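Local coordinates for Glucose/sorbosone dehydrogenases (Escherichia coli K12, PDB 2G8S), which belongs to the glucose/sorbosone dehydrogenase family and folds as a calcium-binding beta-propeller of six mainly four-stranded antiparallel blades, at residues K290-A295 / V301-V306. Numbering follows the deposited sequence.
Sequences KLFIGA and VIVMSV
In the lysine conformer described, Lys-290 NZ donates a hydrogen bond to Ser-305 OG at 2.8 Å, and both groups are also held by Asp-314: the ammonium forms a salt bridge with OD2, while the hydroxyl hydrogen-bonds to OD1. This polar cluster lies on one face of a propeller blade and ties together its two central strands, 290-295 and 300-307, an antiparallel beta hairpin, and strand 310-317; strand 273-279 flanks the hairpin on its other edge. A bend at chi2 (-62°) turns the lysine chain across the neighbouring strand, with its CD 3.4 Å from Met-304 O, before NZ arrives at the serine. The carboxylate of Asp-314 probably helps keep this ammonium charged. Leu-291 and Met-304 exchange two backbone hydrogen bonds, as do Ile-293 and Ile-302, of which Ile-302 N to Ile-293 O is nearly straight (170° at the hydrogen). On the same face as Lys-290, at the non-hydrogen-bonded pair between these two, the Phe-292 ring lies beside Val-303, both side chains pointing the same way, and CE1 meets both valine methyls at 3.7 Å. Val-301 CG1 reaches the same ring at its edge, close to the ring plane, and Trp-287 adds an edge-to-face contact. On the reverse face, Leu-291 and Ile-293 pack against Trp-212 and Asn-214 of strand 210-216, in an adjacent blade. Val-306 CG2 comes within 3.5 Å of Leu-291 CB. Selenomethionine Met-304, in the conformer given, has an extended chi2 (-171°) that carries SE to 3.5 Å from Ile-293 CD1.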
# COMPACT_ATOMS: atom_id res chain seq x y z
N LYS A 290 -14.87 -7.35 -9.09
CA LYS A 290 -14.30 -6.04 -9.38
C LYS A 290 -13.10 -5.74 -8.50
O LYS A 290 -12.93 -6.32 -7.42
CB LYS A 290 -15.33 -4.92 -9.19
CG LYS A 290 -16.59 -5.03 -10.02
CD LYS A 290 -16.35 -4.98 -11.50
CE LYS A 290 -17.67 -5.16 -12.24
NZ LYS A 290 -17.40 -5.36 -13.67
N LEU A 291 -12.27 -4.82 -8.98
CA LEU A 291 -11.14 -4.29 -8.24
C LEU A 291 -11.27 -2.77 -8.28
O LEU A 291 -11.43 -2.18 -9.36
CB LEU A 291 -9.84 -4.72 -8.92
CG LEU A 291 -8.53 -4.05 -8.49
CD1 LEU A 291 -8.24 -4.32 -7.02
CD2 LEU A 291 -7.41 -4.58 -9.38
N PHE A 292 -11.21 -2.14 -7.11
CA PHE A 292 -11.36 -0.70 -6.97
C PHE A 292 -10.03 -0.13 -6.58
O PHE A 292 -9.42 -0.60 -5.63
CB PHE A 292 -12.41 -0.37 -5.90
CG PHE A 292 -13.80 -0.80 -6.27
CD1 PHE A 292 -14.66 0.09 -6.93
CD2 PHE A 292 -14.24 -2.09 -5.99
CE1 PHE A 292 -15.93 -0.29 -7.30
CE2 PHE A 292 -15.53 -2.49 -6.36
CZ PHE A 292 -16.38 -1.60 -7.02
N ILE A 293 -9.56 0.87 -7.34
CA ILE A 293 -8.23 1.45 -7.14
C ILE A 293 -8.33 2.97 -6.97
O ILE A 293 -8.90 3.66 -7.81
CB ILE A 293 -7.27 1.13 -8.32
CG1 ILE A 293 -7.27 -0.37 -8.61
CG2 ILE A 293 -5.87 1.66 -8.01
CD1 ILE A 293 -6.30 -0.79 -9.74
N GLY A 294 -7.77 3.48 -5.88
CA GLY A 294 -7.75 4.92 -5.69
C GLY A 294 -6.86 5.60 -6.71
O GLY A 294 -5.89 5.01 -7.20
N ALA A 295 -7.19 6.85 -7.03
CA ALA A 295 -6.36 7.67 -7.90
C ALA A 295 -6.11 9.01 -7.22
O ALA A 295 -7.04 9.78 -6.95
CB ALA A 295 -7.03 7.85 -9.26
N VAL A 301 -11.89 7.07 -7.98
CA VAL A 301 -11.66 5.63 -7.85
C VAL A 301 -11.87 4.95 -9.20
O VAL A 301 -12.86 5.20 -9.90
CB VAL A 301 -12.57 5.01 -6.76
CG1 VAL A 301 -12.54 3.47 -6.81
CG2 VAL A 301 -12.14 5.52 -5.38
N ILE A 302 -10.91 4.11 -9.57
CA ILE A 302 -10.99 3.34 -10.79
C ILE A 302 -11.71 2.03 -10.50
O ILE A 302 -11.35 1.31 -9.57
CB ILE A 302 -9.59 3.04 -11.35
CG1 ILE A 302 -8.70 4.29 -11.33
CG2 ILE A 302 -9.70 2.48 -12.77
CD1 ILE A 302 -7.24 3.98 -11.65
N VAL A 303 -12.73 1.73 -11.31
CA VAL A 303 -13.48 0.49 -11.18
C VAL A 303 -13.02 -0.44 -12.29
O VAL A 303 -13.11 -0.08 -13.47
CB VAL A 303 -15.00 0.72 -11.31
CG1 VAL A 303 -15.74 -0.58 -11.02
CG2 VAL A 303 -15.44 1.81 -10.36
N MSE A 304 -12.53 -1.62 -11.91
CA MSE A 304 -11.99 -2.54 -12.90
C MSE A 304 -12.63 -3.91 -12.80
O MSE A 304 -13.03 -4.34 -11.71
CB MSE A 304 -10.48 -2.66 -12.75
CG MSE A 304 -9.78 -1.32 -12.67
SE MSE A 304 -7.91 -1.45 -12.74
CE MSE A 304 -7.75 -1.67 -14.70
N SER A 305 -12.75 -4.57 -13.95
CA SER A 305 -13.27 -5.94 -14.02
C SER A 305 -12.08 -6.89 -13.90
O SER A 305 -11.11 -6.77 -14.66
CB SER A 305 -13.97 -6.17 -15.36
OG SER A 305 -15.22 -5.52 -15.40
N VAL A 306 -12.15 -7.82 -12.95
CA VAL A 306 -11.08 -8.79 -12.76
C VAL A 306 -11.48 -10.09 -13.45
O VAL A 306 -12.58 -10.60 -13.24
CB VAL A 306 -10.83 -9.08 -11.26
CG1 VAL A 306 -9.70 -10.11 -11.07
CG2 VAL A 306 -10.49 -7.79 -10.53